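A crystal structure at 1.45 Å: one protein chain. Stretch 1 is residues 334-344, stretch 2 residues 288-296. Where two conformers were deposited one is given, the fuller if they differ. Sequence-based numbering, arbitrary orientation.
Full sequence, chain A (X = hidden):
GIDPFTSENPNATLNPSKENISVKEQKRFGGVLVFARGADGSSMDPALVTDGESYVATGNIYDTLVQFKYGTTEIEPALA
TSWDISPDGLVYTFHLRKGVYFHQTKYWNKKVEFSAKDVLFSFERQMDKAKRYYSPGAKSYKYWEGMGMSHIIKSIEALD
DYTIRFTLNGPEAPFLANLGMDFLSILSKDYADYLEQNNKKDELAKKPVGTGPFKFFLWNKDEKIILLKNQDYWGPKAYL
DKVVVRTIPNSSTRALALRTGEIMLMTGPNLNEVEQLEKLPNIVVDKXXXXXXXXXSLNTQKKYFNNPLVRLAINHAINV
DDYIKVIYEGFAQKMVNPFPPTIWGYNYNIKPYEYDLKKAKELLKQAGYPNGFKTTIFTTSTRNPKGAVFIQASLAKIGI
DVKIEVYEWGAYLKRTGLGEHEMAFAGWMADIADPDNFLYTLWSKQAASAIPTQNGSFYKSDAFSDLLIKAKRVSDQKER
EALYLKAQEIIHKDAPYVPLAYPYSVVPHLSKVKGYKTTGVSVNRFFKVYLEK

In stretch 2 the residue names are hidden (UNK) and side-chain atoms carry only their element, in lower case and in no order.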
# COMPACT_ATOMS: atom_id res chain seq x y z
N LYS A 334 -3.82 -19.38 -4.69
CA LYS A 334 -4.37 -18.93 -5.95
C LYS A 334 -5.37 -17.79 -5.73
O LYS A 334 -6.27 -17.91 -4.88
CB LYS A 334 -5.08 -20.12 -6.62
CG LYS A 334 -5.84 -19.79 -7.89
CD LYS A 334 -6.32 -20.99 -8.72
CE LYS A 334 -6.47 -22.31 -8.01
NZ LYS A 334 -6.59 -23.36 -9.05
N MET A 335 -5.21 -16.70 -6.48
CA MET A 335 -6.13 -15.58 -6.37
C MET A 335 -7.39 -15.86 -7.19
O MET A 335 -7.35 -16.39 -8.31
CB MET A 335 -5.42 -14.32 -6.82
CG MET A 335 -6.23 -13.03 -6.76
SD MET A 335 -5.20 -11.65 -7.29
CE MET A 335 -6.36 -10.29 -7.20
N VAL A 336 -8.53 -15.51 -6.57
CA VAL A 336 -9.86 -15.63 -7.17
C VAL A 336 -10.52 -14.25 -7.20
O VAL A 336 -10.81 -13.75 -8.28
CB VAL A 336 -10.71 -16.63 -6.39
CG1 VAL A 336 -12.07 -16.75 -7.06
CG2 VAL A 336 -10.01 -18.00 -6.39
N ASN A 337 -10.75 -13.61 -6.07
CA ASN A 337 -11.33 -12.26 -5.95
C ASN A 337 -10.25 -11.21 -5.84
O ASN A 337 -9.06 -11.49 -5.58
CB ASN A 337 -12.28 -12.20 -4.74
CG ASN A 337 -13.38 -13.25 -4.84
OD1 ASN A 337 -14.11 -13.23 -5.84
ND2 ASN A 337 -13.44 -14.19 -3.88
N PRO A 338 -10.61 -9.92 -5.95
CA PRO A 338 -9.57 -8.88 -5.93
C PRO A 338 -8.84 -8.69 -4.63
O PRO A 338 -7.79 -8.07 -4.64
CB PRO A 338 -10.29 -7.60 -6.29
CG PRO A 338 -11.48 -8.10 -7.07
CD PRO A 338 -11.91 -9.38 -6.40
N PHE A 339 -9.35 -9.22 -3.53
CA PHE A 339 -8.75 -9.10 -2.19
C PHE A 339 -8.65 -10.48 -1.54
O PHE A 339 -9.40 -11.38 -1.91
CB PHE A 339 -9.51 -8.09 -1.35
CG PHE A 339 -10.93 -8.48 -1.08
CD1 PHE A 339 -11.97 -8.05 -1.86
CD2 PHE A 339 -11.26 -9.14 0.09
CE1 PHE A 339 -13.28 -8.40 -1.55
CE2 PHE A 339 -12.55 -9.51 0.40
CZ PHE A 339 -13.58 -9.10 -0.38
N PRO A 340 -7.78 -10.63 -0.55
CA PRO A 340 -7.50 -11.97 0.00
C PRO A 340 -8.56 -12.40 1.02
O PRO A 340 -9.23 -11.56 1.63
CB PRO A 340 -6.12 -11.81 0.62
CG PRO A 340 -6.06 -10.37 1.02
CD PRO A 340 -6.77 -9.66 -0.12
N PRO A 341 -8.62 -13.72 1.28
CA PRO A 341 -9.63 -14.30 2.16
C PRO A 341 -9.40 -14.03 3.64
O PRO A 341 -10.27 -14.38 4.44
CB PRO A 341 -9.61 -15.78 1.81
CG PRO A 341 -8.34 -16.01 1.18
CD PRO A 341 -7.91 -14.76 0.51
N THR A 342 -8.29 -13.38 3.97
CA THR A 342 -8.07 -12.85 5.32
C THR A 342 -8.96 -11.63 5.61
O THR A 342 -8.96 -11.26 6.76
CB THR A 342 -6.60 -12.48 5.47
OG1 THR A 342 -6.18 -11.84 4.23
CG2 THR A 342 -5.79 -13.74 5.64
N ILE A 343 -9.67 -11.08 4.64
CA ILE A 343 -10.58 -9.99 4.87
C ILE A 343 -12.00 -10.56 4.75
O ILE A 343 -12.33 -11.32 3.85
CB ILE A 343 -10.29 -8.88 3.87
CG1 ILE A 343 -8.85 -8.40 3.99
CG2 ILE A 343 -11.28 -7.72 4.04
CD1 ILE A 343 -8.49 -7.37 2.95
N TRP A 344 -12.84 -10.01 5.63
CA TRP A 344 -14.24 -10.32 5.54
C TRP A 344 -14.89 -9.93 4.22
O TRP A 344 -14.42 -9.02 3.53
CB TRP A 344 -15.02 -9.65 6.67
CG TRP A 344 -15.09 -8.13 6.66
CD1 TRP A 344 -14.17 -7.29 7.20
CD2 TRP A 344 -16.05 -7.31 5.99
NE1 TRP A 344 -14.54 -5.97 6.99
CE2 TRP A 344 -15.69 -5.97 6.26
CE3 TRP A 344 -17.19 -7.57 5.21
CZ2 TRP A 344 -16.42 -4.88 5.83
CZ3 TRP A 344 -17.92 -6.42 4.79
CH2 TRP A 344 -17.50 -5.14 5.05
N UNK A 288 3.14 -15.71 7.32
CA UNK A 288 1.70 -15.70 7.58
C UNK A 288 0.89 -15.52 6.30
O UNK A 288 1.47 -15.32 5.25
c UNK A 288 1.35 -14.62 8.60
o UNK A 288 1.55 -13.32 8.08
N UNK A 289 -0.42 -15.75 6.36
CA UNK A 289 -1.18 -15.79 5.13
C UNK A 289 -1.14 -14.56 4.25
O UNK A 289 -1.04 -14.55 3.00
c UNK A 289 -2.64 -16.04 5.46
N UNK A 290 -1.18 -13.46 4.97
CA UNK A 290 -0.94 -12.14 4.33
C UNK A 290 -2.24 -11.40 4.01
O UNK A 290 -3.34 -11.97 3.93
N UNK A 291 -2.12 -10.11 3.75
CA UNK A 291 -3.19 -9.20 3.30
C UNK A 291 -2.86 -8.65 1.91
O UNK A 291 -3.23 -7.53 1.55
c UNK A 291 -5.60 -8.68 5.29
c UNK A 291 -4.06 -7.46 6.62
c UNK A 291 -4.10 -8.53 5.56
c UNK A 291 -3.47 -8.06 4.26
N UNK A 292 -2.19 -9.48 1.14
CA UNK A 292 -1.60 -9.12 -0.16
C UNK A 292 -2.32 -9.76 -1.32
O UNK A 292 -2.74 -10.92 -1.26
c UNK A 292 1.35 -7.88 0.38
c UNK A 292 0.79 -9.20 0.88
c UNK A 292 -0.16 -9.68 -0.22
c UNK A 292 1.95 -10.14 1.18
N UNK A 293 -2.40 -9.06 -2.45
CA UNK A 293 -2.86 -9.63 -3.70
C UNK A 293 -1.91 -9.20 -4.81
O UNK A 293 -1.36 -8.09 -4.76
c UNK A 293 -4.29 -9.23 -4.04
N UNK A 294 -1.67 -10.08 -5.78
CA UNK A 294 -0.79 -9.85 -6.94
C UNK A 294 -1.51 -10.33 -8.18
O UNK A 294 -2.04 -11.43 -8.21
o UNK A 294 1.40 -10.39 -7.79
c UNK A 294 0.52 -10.64 -6.71
N UNK A 295 -1.46 -9.52 -9.24
CA UNK A 295 -2.30 -9.80 -10.44
C UNK A 295 -1.66 -9.17 -11.67
O UNK A 295 -0.64 -8.50 -11.56
c UNK A 295 -3.68 -7.41 -7.61
c UNK A 295 -4.21 -5.78 -9.29
c UNK A 295 -3.77 -9.37 -10.26
n UNK A 295 -4.41 -5.76 -10.64
c UNK A 295 -3.91 -7.12 -8.94
c UNK A 295 -4.00 -7.90 -10.13
c UNK A 295 -3.69 -6.41 -6.69
c UNK A 295 -4.23 -4.76 -8.35
c UNK A 295 -3.94 -5.09 -7.07
c UNK A 295 -4.26 -7.03 -11.13
N UNK A 296 -2.25 -9.44 -12.81
CA UNK A 296 -1.83 -8.79 -14.02
C UNK A 296 -2.89 -7.75 -14.38
O UNK A 296 -4.06 -8.13 -14.59
c UNK A 296 0.38 -8.98 -16.35
c UNK A 296 -1.07 -9.43 -16.43
c UNK A 296 -1.61 -9.87 -15.07
c UNK A 296 -1.18 -10.57 -17.43

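Position 288 carries one carbon followed by one oxygen, and nothing of stretch 1 lies within contact distance. A two-atom C-O side chain is serine, so this is Ser288, with chi1 at 68° (p).

Position 289 has a single side-chain carbon, which identifies Ala289. Its CB points toward stretch 1 and meets CG2 of Thr342 at 3.9 Å.

Position 290 has no side-chain atoms and is therefore Gly290. The backbone agrees: at phi/psi of 99/164 a CB would be jammed against the carbonyl oxygen of the residue before. What the position offers is its own carbonyl, and OG1 of Thr342 donates a hydrogen bond to O of Gly290 at 2.9 Å.

Position 291 shows four carbons. One carbon sits next to CA, the next is bonded to two terminal carbons, and a fork at the second carbon means leucine rather than isoleucine. In Leu291 CA-to-CB runs sideways, but the chain end comes nearer: CD2 lies 3.5 Å from CG1 of Ile343 and 3.4 Å from OG1 of Thr342. The backbone takes part as well, since C of Leu291 is 3.7 Å from CG of Pro340.

Position 292 repeats the pattern of four carbons forked at the second, giving Leu292. Its side chain points away, and its approach is through the backbone, with O of Leu292 4.0 Å from CB of Pro340.

Position 293 has one carbon, hence Ala293. Its CB points toward stretch 1, 3.7 Å from O of Pro338 and 3.9 Å from CE of Met335.

Position 294 has one carbon and then one oxygen: Ser294. The side chain points away, with chi1 at -178° (t), while its carbonyl O lies 3.3 Å from SD of Met335.

Position 295 bears a carbon leading to fused five- and six-membered rings with eight carbons and one nitrogen, an indole, so it is Trp295. CE3 lies 4.0 Å from CE of Met335, which approaches the ring obliquely.

Position 296 has four carbons forked at the second and makes no contact; it is Leu296.

The contact buries 404 Å², summed over both sides. From 292 to 295 the strand alternates, so Ala293 and Trp295 face stretch 1 and the extended Met335 side chain (all chi angles t) reaches both with its methyl. Pro340 packs near the backbone of 290-292. It also opens a type I turn closed by Ile343 N to Pro340 O at 3.1 Å; within that turn, Thr342 supplies the one hydrogen bond across the stretches, and Ile343 adds apolar packing beside it.

Stretch 2, residues 288-296: SAGLLASWL
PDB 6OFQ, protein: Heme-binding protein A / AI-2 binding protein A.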